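Local coordinates for protein PA0821 (Pseudomonas aeruginosa, PDB 7DRG) that probably acts as the immunity protein (antitoxin) that neutralises a putative VRR-NUC nuclease effector of the type VI secretion system, at residues Ser256-Ala260 / Leu346-Leu352; Leu73-Glu79 / Ser110-Gly116; Tyr302-Leu308 / Ala324-Leu328. All blocks are in the same frame, centred on the assembly; numbering follows the deposited sequence.

Contact 1: Ser256-Ala260 / Leu346-Leu352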
loop_
_atom_site.group_PDB
_atom_site.type_symbol
_atom_site.label_atom_id
_atom_site.label_comp_id
_atom_site.label_asym_id
_atom_site.label_seq_id
_atom_site.Cartn_x
_atom_site.Cartn_y
_atom_site.Cartn_z
ATOM N N SER B 256 -1.493 26.708 -21.410
ATOM C CA SER B 256 -0.297 27.442 -21.005
ATOM C C SER B 256 -0.445 28.088 -19.635
ATOM O O SER B 256 0.554 28.569 -19.086
ATOM C CB SER B 256 0.061 28.504 -22.048
ATOM O OG SER B 256 -1.018 29.396 -22.255
ATOM N N SER B 257 -1.653 28.093 -19.068
ATOM C CA SER B 257 -1.829 28.534 -17.689
ATOM C C SER B 257 -1.136 27.593 -16.713
ATOM O O SER B 257 -0.760 28.005 -15.608
ATOM C CB SER B 257 -3.319 28.638 -17.351
ATOM O OG SER B 257 -4.000 27.409 -17.542
ATOM N N HIS B 258 -0.965 26.328 -17.098
ATOM C CA HIS B 258 -0.450 25.320 -16.186
ATOM C C HIS B 258 0.702 24.510 -16.749
ATOM O O HIS B 258 1.373 23.822 -15.974
ATOM C CB HIS B 258 -1.567 24.359 -15.761
ATOM C CG HIS B 258 -2.552 24.959 -14.808
ATOM N ND1 HIS B 258 -3.508 25.869 -15.203
ATOM C CD2 HIS B 258 -2.743 24.769 -13.479
ATOM C CE1 HIS B 258 -4.241 26.219 -14.161
ATOM N NE2 HIS B 258 -3.795 25.568 -13.102
ATOM N N PHE B 259 0.961 24.571 -18.053
ATOM C CA PHE B 259 2.054 23.841 -18.680
ATOM C C PHE B 259 3.028 24.830 -19.294
ATOM O O PHE B 259 2.616 25.782 -19.970
ATOM C CB PHE B 259 1.534 22.869 -19.742
ATOM C CG PHE B 259 0.671 21.774 -19.181
ATOM C CD1 PHE B 259 -0.681 21.982 -18.955
ATOM C CD2 PHE B 259 1.213 20.537 -18.864
ATOM C CE1 PHE B 259 -1.477 20.980 -18.428
ATOM C CE2 PHE B 259 0.425 19.530 -18.337
ATOM C CZ PHE B 259 -0.921 19.748 -18.116
ATOM N N ALA B 260 4.314 24.613 -19.038
ATOM C CA ALA B 260 5.379 25.414 -19.617
ATOM C C ALA B 260 6.249 24.530 -20.496
ATOM O O ALA B 260 6.376 23.323 -20.263
ATOM C CB ALA B 260 6.238 26.083 -18.536
ATOM N N LEU B 346 -8.158 24.042 -13.871
ATOM C CA LEU B 346 -8.300 25.490 -13.747
ATOM C C LEU B 346 -8.893 25.905 -12.405
ATOM O O LEU B 346 -8.578 26.991 -11.904
ATOM C CB LEU B 346 -9.160 26.034 -14.888
ATOM C CG LEU B 346 -8.682 25.704 -16.300
ATOM C CD1 LEU B 346 -9.467 26.508 -17.315
ATOM C CD2 LEU B 346 -7.190 25.968 -16.444
ATOM N N SER B 347 -9.745 25.076 -11.808
ATOM C CA SER B 347 -10.419 25.489 -10.584
ATOM C C SER B 347 -9.615 25.190 -9.327
ATOM O O SER B 347 -9.725 25.932 -8.344
ATOM C CB SER B 347 -11.792 24.817 -10.480
ATOM O OG SER B 347 -11.674 23.414 -10.333
ATOM N N ALA B 348 -8.802 24.136 -9.330
ATOM C CA ALA B 348 -8.178 23.657 -8.107
ATOM C C ALA B 348 -6.664 23.779 -8.094
ATOM O O ALA B 348 -6.065 23.661 -7.019
ATOM C CB ALA B 348 -8.557 22.190 -7.859
ATOM N N GLU B 349 -6.028 24.016 -9.242
ATOM C CA GLU B 349 -4.577 23.941 -9.241
ATOM C C GLU B 349 -3.945 25.309 -9.452
ATOM O O GLU B 349 -4.433 26.101 -10.268
ATOM C CB GLU B 349 -4.077 22.979 -10.325
ATOM C CG GLU B 349 -4.638 21.568 -10.196
ATOM C CD GLU B 349 -4.447 20.975 -8.804
ATOM O OE1 GLU B 349 -3.432 21.288 -8.143
ATOM O OE2 GLU B 349 -5.325 20.204 -8.363
ATOM N N PRO B 350 -2.857 25.604 -8.740
ATOM C CA PRO B 350 -2.203 26.909 -8.893
ATOM C C PRO B 350 -1.647 27.099 -10.296
ATOM O O PRO B 350 -1.186 26.154 -10.941
ATOM C CB PRO B 350 -1.080 26.868 -7.848
ATOM C CG PRO B 350 -1.519 25.832 -6.854
ATOM C CD PRO B 350 -2.275 24.810 -7.645
ATOM N N TYR B 351 -1.687 28.347 -10.759
ATOM C CA TYR B 351 -1.216 28.716 -12.085
ATOM C C TYR B 351 0.298 28.927 -12.098
ATOM O O TYR B 351 0.921 29.246 -11.082
ATOM C CB TYR B 351 -1.884 30.012 -12.556
ATOM C CG TYR B 351 -3.305 29.882 -13.069
ATOM C CD1 TYR B 351 -4.282 29.227 -12.337
ATOM C CD2 TYR B 351 -3.668 30.454 -14.283
ATOM C CE1 TYR B 351 -5.585 29.127 -12.813
ATOM C CE2 TYR B 351 -4.960 30.362 -14.763
ATOM C CZ TYR B 351 -5.909 29.694 -14.029
ATOM O OH TYR B 351 -7.193 29.605 -14.514
ATOM N N LEU B 352 0.880 28.783 -13.284
ATOM C CA LEU B 352 2.285 29.122 -13.472
ATOM C C LEU B 352 2.489 30.628 -13.387
ATOM O O LEU B 352 1.663 31.413 -13.865
ATOM C CB LEU B 352 2.780 28.621 -14.826
ATOM C CG LEU B 352 2.656 27.130 -15.097
ATOM C CD1 LEU B 352 3.190 26.834 -16.485
ATOM C CD2 LEU B 352 3.400 26.335 -14.030
HETATM O O HOH W 1 -0.204 31.009 -15.571
#
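Ser257 O is gripped by two donors. Leu352 N donates to Ser257 O at 2.9 Å in a nearly straight bond, and a water donates to it while also donating to Leu352 O. The second anchor is the His258 ring. His258 NE2 donates to Glu349 O at 3.0 Å, and the acceptor lies in the ring plane, though the nitrogen itself sits above the carbonyl plane of Glu349. On the other side of the ring, His258 ND1 is hydrogen-bonded to Ser257 OG at 2.8 Å. Ser257 OG sits between its own backbone N and carbonyl carbon (chi1 58°), which turns it toward the imidazole. The two bonds fix the rotation of the ring. Its CE1 edge then points at one face of the Tyr351 ring, an edge-to-face pair with centroids 4.5 Å apart and planes at 54°. Leu352 turns inward, and Leu352 CD1 lies 3.4 Å from His258 C and close to Ala260 CB. The contact ties the coil after helix 338-348 to the start of strand 259-264. Glu349 leaves helical geometry, and its carboxylate turns away to Tyr277. With NE2 donating to a carbonyl and ND1 paired with a hydroxyl, the buried imidazole has both nitrogens satisfied.

Contact 2: Leu73-Glu79 / Ser110-Gly116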
loop_
_atom_site.group_PDB
_atom_site.type_symbol
_atom_site.label_atom_id
_atom_site.label_comp_id
_atom_site.label_asym_id
_atom_site.label_seq_id
_atom_site.Cartn_x
_atom_site.Cartn_y
_atom_site.Cartn_z
ATOM N N LEU B 73 26.844 16.417 0.702
ATOM C CA LEU B 73 27.299 15.142 0.166
ATOM C C LEU B 73 28.212 14.438 1.160
ATOM O O LEU B 73 28.994 15.076 1.870
ATOM C CB LEU B 73 28.041 15.355 -1.152
ATOM C CG LEU B 73 27.185 15.887 -2.303
ATOM C CD1 LEU B 73 28.029 16.050 -3.559
ATOM C CD2 LEU B 73 26.011 14.954 -2.562
ATOM N N THR B 74 28.114 13.108 1.204
ATOM C CA THR B 74 28.840 12.332 2.205
ATOM C C THR B 74 29.627 11.156 1.630
ATOM O O THR B 74 30.669 10.798 2.185
ATOM C CB THR B 74 27.865 11.820 3.268
ATOM O OG1 THR B 74 26.754 11.186 2.627
ATOM C CG2 THR B 74 27.373 12.970 4.131
ATOM N N TRP B 75 29.168 10.561 0.527
ATOM C CA TRP B 75 29.772 9.340 0.006
ATOM C C TRP B 75 29.828 9.355 -1.514
ATOM O O TRP B 75 28.941 9.895 -2.181
ATOM C CB TRP B 75 28.996 8.091 0.456
ATOM C CG TRP B 75 28.829 8.009 1.921
ATOM C CD1 TRP B 75 27.698 8.283 2.637
ATOM C CD2 TRP B 75 29.829 7.638 2.878
ATOM N NE1 TRP B 75 27.935 8.114 3.974
ATOM C CE2 TRP B 75 29.232 7.710 4.153
ATOM C CE3 TRP B 75 31.172 7.263 2.781
ATOM C CZ2 TRP B 75 29.927 7.417 5.321
ATOM C CZ3 TRP B 75 31.861 6.968 3.943
ATOM C CH2 TRP B 75 31.235 7.044 5.198
ATOM N N LEU B 76 30.874 8.728 -2.055
ATOM C CA LEU B 76 30.978 8.447 -3.481
ATOM C C LEU B 76 31.082 6.940 -3.679
ATOM O O LEU B 76 32.037 6.310 -3.196
ATOM C CB LEU B 76 32.190 9.150 -4.099
ATOM C CG LEU B 76 32.468 8.719 -5.537
ATOM C CD1 LEU B 76 31.314 9.108 -6.447
ATOM C CD2 LEU B 76 33.773 9.344 -6.013
ATOM N N TRP B 77 30.116 6.372 -4.397
ATOM C CA TRP B 77 30.111 4.957 -4.761
ATOM C C TRP B 77 30.554 4.802 -6.214
ATOM O O TRP B 77 30.094 5.541 -7.092
ATOM C CB TRP B 77 28.715 4.339 -4.570
ATOM C CG TRP B 77 28.318 4.066 -3.136
ATOM C CD1 TRP B 77 27.494 4.827 -2.340
ATOM C CD2 TRP B 77 28.716 2.941 -2.337
ATOM N NE1 TRP B 77 27.371 4.242 -1.099
ATOM C CE2 TRP B 77 28.106 3.086 -1.073
ATOM C CE3 TRP B 77 29.530 1.830 -2.569
ATOM C CZ2 TRP B 77 28.287 2.160 -0.047
ATOM C CZ3 TRP B 77 29.712 0.915 -1.548
ATOM C CH2 TRP B 77 29.097 1.088 -0.303
ATOM N N ARG B 78 31.451 3.849 -6.463
ATOM C CA ARG B 78 31.916 3.540 -7.807
ATOM C C ARG B 78 31.937 2.029 -7.985
ATOM O O ARG B 78 32.386 1.304 -7.094
ATOM C CB ARG B 78 33.316 4.117 -8.075
ATOM C CG ARG B 78 33.392 5.650 -8.092
ATOM C CD ARG B 78 34.827 6.113 -8.310
ATOM N NE ARG B 78 35.690 5.536 -7.293
ATOM C CZ ARG B 78 36.994 5.357 -7.437
ATOM N NH1 ARG B 78 37.598 5.727 -8.562
ATOM N NH2 ARG B 78 37.692 4.809 -6.450
ATOM N N GLU B 79 31.454 1.553 -9.131
ATOM C CA GLU B 79 31.418 0.115 -9.378
ATOM C C GLU B 79 32.760 -0.350 -9.927
ATOM O O GLU B 79 33.185 0.098 -10.998
ATOM C CB GLU B 79 30.290 -0.256 -10.338
ATOM C CG GLU B 79 30.255 -1.744 -10.659
ATOM C CD GLU B 79 28.974 -2.179 -11.343
ATOM O OE1 GLU B 79 28.751 -3.404 -11.450
ATOM O OE2 GLU B 79 28.191 -1.301 -11.768
ATOM N N SER B 110 31.084 5.248 -13.729
ATOM C CA SER B 110 30.289 4.829 -12.572
ATOM C C SER B 110 30.629 5.772 -11.422
ATOM O O SER B 110 31.710 5.670 -10.835
ATOM C CB SER B 110 30.569 3.376 -12.205
ATOM O OG SER B 110 29.793 2.972 -11.087
ATOM N N PHE B 111 29.714 6.694 -11.118
ATOM C CA PHE B 111 29.914 7.670 -10.053
ATOM C C PHE B 111 28.570 7.941 -9.410
ATOM O O PHE B 111 27.656 8.439 -10.076
ATOM C CB PHE B 111 30.500 8.986 -10.582
ATOM C CG PHE B 111 31.825 8.834 -11.269
ATOM C CD1 PHE B 111 32.999 8.801 -10.535
ATOM C CD2 PHE B 111 31.895 8.740 -12.652
ATOM C CE1 PHE B 111 34.219 8.668 -11.166
ATOM C CE2 PHE B 111 33.117 8.598 -13.290
ATOM C CZ PHE B 111 34.279 8.563 -12.545
ATOM N N CYS B 112 28.450 7.641 -8.123
ATOM C CA CYS B 112 27.205 7.888 -7.401
ATOM C C CYS B 112 27.522 8.644 -6.118
ATOM O O CYS B 112 28.038 8.059 -5.161
ATOM C CB CYS B 112 26.481 6.579 -7.103
ATOM S SG CYS B 112 24.902 6.859 -6.299
ATOM N N TYR B 113 27.217 9.942 -6.105
ATOM C CA TYR B 113 27.380 10.776 -4.924
ATOM C C TYR B 113 26.080 10.771 -4.139
ATOM O O TYR B 113 25.009 11.023 -4.706
ATOM C CB TYR B 113 27.723 12.215 -5.306
ATOM C CG TYR B 113 29.065 12.408 -5.979
ATOM C CD1 TYR B 113 29.194 12.298 -7.360
ATOM C CD2 TYR B 113 30.191 12.727 -5.234
ATOM C CE1 TYR B 113 30.427 12.506 -7.984
ATOM C CE2 TYR B 113 31.426 12.940 -5.853
ATOM C CZ TYR B 113 31.530 12.816 -7.218
ATOM O OH TYR B 113 32.746 13.026 -7.824
ATOM N N THR B 114 26.173 10.494 -2.839
ATOM C CA THR B 114 24.989 10.434 -1.989
ATOM C C THR B 114 25.196 11.291 -0.748
ATOM O O THR B 114 26.298 11.758 -0.461
ATOM C CB THR B 114 24.651 8.995 -1.573
ATOM O OG1 THR B 114 25.654 8.501 -0.676
ATOM C CG2 THR B 114 24.543 8.077 -2.782
ATOM N N SER B 115 24.108 11.477 0.007
ATOM C CA SER B 115 24.126 12.305 1.207
ATOM C C SER B 115 23.660 11.552 2.448
ATOM O O SER B 115 23.398 12.183 3.476
ATOM C CB SER B 115 23.255 13.556 1.011
ATOM O OG SER B 115 21.904 13.186 0.772
ATOM N N GLY B 116 23.566 10.228 2.396
ATOM C CA GLY B 116 23.194 9.490 3.591
ATOM C C GLY B 116 24.243 9.642 4.681
ATOM O O GLY B 116 25.442 9.706 4.408
HETATM O O HOH W 2 28.437 3.526 -8.857
HETATM O O HOH W 3 27.830 1.531 -12.280
#
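Backbone bonds carry most of the pairing between Leu73-Glu79 and Ser110-Gly116. Trp77 and Cys112 exchange two of them, Trp77 N to Cys112 O at 2.8 Å being nearly straight. Thr114 N donates to Trp75 O. Thr114 O accepts from both Thr74 N, at 2.8 Å in the carbonyl plane, and Trp75 N, longer at 3.3 Å and above that plane. This doubling is a classic beta bulge. It marks the start of strand 75-77, which runs antiparallel to strand 109-114 and has strand 87-89 on its other side.

Side-chain polar groups close both ends. Thr74 OG1 donates to Gly116 O at 2.7 Å, and Trp75 NE1 adds a weak bond to the same oxygen. At the far end Ser110 OG, anti to its own backbone N (chi1 -180°), accepts from Glu79 N at 2.9 Å. A water links this hydroxyl to Glu79 OE2.

Apolar contacts gather on the face of Leu76, Phe111 and Tyr113. Leu76 CD1 stands over the centre of the Tyr113 ring, 3.6 Å from its centroid, a CH-pi contact. The same methyl meets the edge of Phe111, while Arg78 CD lies 3.9 Å from Phe111 CE1. Met99 of helix 96-101 covers this face.

Contact 3: Tyr302-Leu308 / Ala324-Leu328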
loop_
_atom_site.group_PDB
_atom_site.type_symbol
_atom_site.label_atom_id
_atom_site.label_comp_id
_atom_site.label_asym_id
_atom_site.label_seq_id
_atom_site.Cartn_x
_atom_site.Cartn_y
_atom_site.Cartn_z
ATOM N N TYR B 302 6.050 3.441 -23.791
ATOM C CA TYR B 302 6.389 2.029 -23.904
ATOM C C TYR B 302 5.193 1.172 -23.506
ATOM O O TYR B 302 4.503 1.462 -22.525
ATOM C CB TYR B 302 7.586 1.679 -23.012
ATOM C CG TYR B 302 8.925 2.217 -23.465
ATOM C CD1 TYR B 302 9.583 1.678 -24.567
ATOM C CD2 TYR B 302 9.549 3.242 -22.769
ATOM C CE1 TYR B 302 10.816 2.166 -24.980
ATOM C CE2 TYR B 302 10.778 3.732 -23.169
ATOM C CZ TYR B 302 11.408 3.190 -24.271
ATOM O OH TYR B 302 12.634 3.685 -24.661
ATOM N N GLU B 303 4.936 0.118 -24.285
ATOM C CA GLU B 303 3.882 -0.819 -23.913
ATOM C C GLU B 303 4.300 -1.669 -22.726
ATOM O O GLU B 303 3.456 -2.069 -21.913
ATOM C CB GLU B 303 3.527 -1.703 -25.105
ATOM C CG GLU B 303 3.236 -0.924 -26.374
ATOM C CD GLU B 303 2.821 -1.813 -27.528
ATOM O OE1 GLU B 303 3.522 -1.812 -28.563
ATOM O OE2 GLU B 303 1.796 -2.515 -27.397
ATOM N N THR B 304 5.594 -1.956 -22.618
ATOM C CA THR B 304 6.166 -2.658 -21.483
ATOM C C THR B 304 7.625 -2.238 -21.361
ATOM O O THR B 304 8.274 -1.916 -22.360
ATOM C CB THR B 304 6.054 -4.178 -21.649
ATOM O OG1 THR B 304 6.655 -4.829 -20.524
ATOM C CG2 THR B 304 6.750 -4.629 -22.929
ATOM N N ILE B 305 8.129 -2.215 -20.127
ATOM C CA ILE B 305 9.551 -2.016 -19.880
ATOM C C ILE B 305 10.156 -3.177 -19.107
ATOM O O ILE B 305 11.270 -3.063 -18.588
ATOM C CB ILE B 305 9.831 -0.678 -19.164
ATOM C CG1 ILE B 305 9.102 -0.610 -17.819
ATOM C CG2 ILE B 305 9.436 0.509 -20.047
ATOM C CD1 ILE B 305 9.395 0.672 -17.052
ATOM N N GLY B 306 9.455 -4.290 -19.034
ATOM C CA GLY B 306 9.886 -5.364 -18.177
ATOM C C GLY B 306 9.598 -5.046 -16.723
ATOM O O GLY B 306 8.878 -4.105 -16.382
ATOM N N SER B 307 10.190 -5.850 -15.852
ATOM C CA SER B 307 9.971 -5.667 -14.425
ATOM C C SER B 307 10.703 -4.427 -13.919
ATOM O O SER B 307 11.801 -4.096 -14.378
ATOM C CB SER B 307 10.421 -6.910 -13.665
ATOM O OG SER B 307 9.602 -8.009 -14.034
ATOM N N LEU B 308 10.060 -3.718 -12.992
ATOM C CA LEU B 308 10.669 -2.568 -12.340
ATOM C C LEU B 308 11.532 -2.967 -11.155
ATOM O O LEU B 308 12.471 -2.240 -10.808
ATOM C CB LEU B 308 9.581 -1.598 -11.872
ATOM C CG LEU B 308 8.922 -0.812 -13.006
ATOM C CD1 LEU B 308 7.573 -0.272 -12.577
ATOM C CD2 LEU B 308 9.846 0.319 -13.450
ATOM N N ALA B 324 4.088 -4.357 -13.238
ATOM C CA ALA B 324 4.897 -3.296 -13.837
ATOM C C ALA B 324 4.216 -2.718 -15.071
ATOM O O ALA B 324 4.160 -1.493 -15.244
ATOM C CB ALA B 324 6.288 -3.826 -14.188
ATOM N N ASP B 325 3.674 -3.586 -15.932
ATOM C CA ASP B 325 2.933 -3.113 -17.096
ATOM C C ASP B 325 1.750 -2.248 -16.680
ATOM O O ASP B 325 1.453 -1.236 -17.328
ATOM C CB ASP B 325 2.456 -4.300 -17.936
ATOM C CG ASP B 325 3.591 -5.010 -18.658
ATOM O OD1 ASP B 325 4.744 -4.529 -18.609
ATOM O OD2 ASP B 325 3.325 -6.057 -19.286
ATOM N N GLN B 326 1.056 -2.634 -15.604
ATOM C CA GLN B 326 -0.072 -1.836 -15.135
ATOM C C GLN B 326 0.386 -0.493 -14.585
ATOM O O GLN B 326 -0.290 0.525 -14.777
ATOM C CB GLN B 326 -0.865 -2.616 -14.084
ATOM C CG GLN B 326 -1.639 -3.781 -14.657
ATOM C CD GLN B 326 -2.699 -3.348 -15.651
ATOM O OE1 GLN B 326 -2.783 -3.881 -16.756
ATOM N NE2 GLN B 326 -3.516 -2.372 -15.263
ATOM N N TRP B 327 1.536 -0.469 -13.907
ATOM C CA TRP B 327 2.056 0.794 -13.390
ATOM C C TRP B 327 2.239 1.821 -14.505
ATOM O O TRP B 327 1.976 3.015 -14.310
ATOM C CB TRP B 327 3.380 0.563 -12.654
ATOM C CG TRP B 327 3.929 1.853 -12.110
ATOM C CD1 TRP B 327 3.602 2.440 -10.922
ATOM C CD2 TRP B 327 4.854 2.738 -12.754
ATOM N NE1 TRP B 327 4.275 3.623 -10.774
ATOM C CE2 TRP B 327 5.056 3.832 -11.884
ATOM C CE3 TRP B 327 5.538 2.709 -13.974
ATOM C CZ2 TRP B 327 5.908 4.894 -12.201
ATOM C CZ3 TRP B 327 6.389 3.767 -14.287
ATOM C CH2 TRP B 327 6.563 4.842 -13.400
ATOM N N LEU B 328 2.678 1.375 -15.687
ATOM C CA LEU B 328 2.872 2.293 -16.807
ATOM C C LEU B 328 1.588 3.023 -17.174
ATOM O O LEU B 328 1.636 4.159 -17.672
ATOM C CB LEU B 328 3.389 1.530 -18.025
ATOM C CG LEU B 328 4.785 0.919 -17.926
ATOM C CD1 LEU B 328 5.079 0.066 -19.155
ATOM C CD2 LEU B 328 5.818 2.027 -17.786
HETATM O O HOH W 4 1.502 -0.964 -20.222
HETATM O O HOH W 5 6.718 -2.910 -17.735
#
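Asp325 OD1 joins a helix to an ST turn. Thr304 OG1 donates to Asp325 OD1 at 2.7 Å, on its syn side, and at the same time accepts from Gly306 N at 3.2 Å. The hydroxyl lies anti to the backbone N of Thr304 (chi1 179°), which lets it serve both partners. A bridging water repeats the link: it donates to Asp325 OD1 at 2.7 Å and to Gly306 O, and accepts from Ile305 N. A second water donates to both Glu303 O and Asp325 O. Apolar packing lies beside this network. Leu328 CD1 rests against Tyr302 O and Thr304 CA, and Leu328 CD2 meets Ile305 CD1 at 3.9 Å. Ala324 CB sits 3.4 Å from Gly306 O. Leu308 CD1 touches the Trp327 indole, 3.9 Å from Trp327 CE3. Trp327 also makes a cation-pi contact with Arg330 and packs on Leu319 of the second subunit. The contact thus lays the loop after helix 288-297 along helix 321-328, close to the dimer interface. With a hydroxyl and a water both donating to OD1, the Asp325 carboxylate is probably kept ionised, and the loop is held to the helix partly through ordered water.

Contact 2 is regular strand pairing, while contacts 1 and 3 fix irregular coil against a strand start or a helix. Contact 1 is the more exposed and peripheral; contacts 2 and 3 are more buried. Contact 1 lies farthest from the chain's centre, opposite contact 2; their centres are 37 Å apart. Both involve strands of the connected antiparallel network, but distant members of it. Contacts 1 and 3 use successive helices, 338-348 and 321-328. Their chemistry differs accordingly: backbone bonds dominate contact 2, an imidazole between two polar partners anchors contact 1, and a carboxylate with bridging waters anchors contact 3. Of the three, only contact 3 touches the second subunit. The nearest atoms of contacts 1 and 3 are about 15 Å apart.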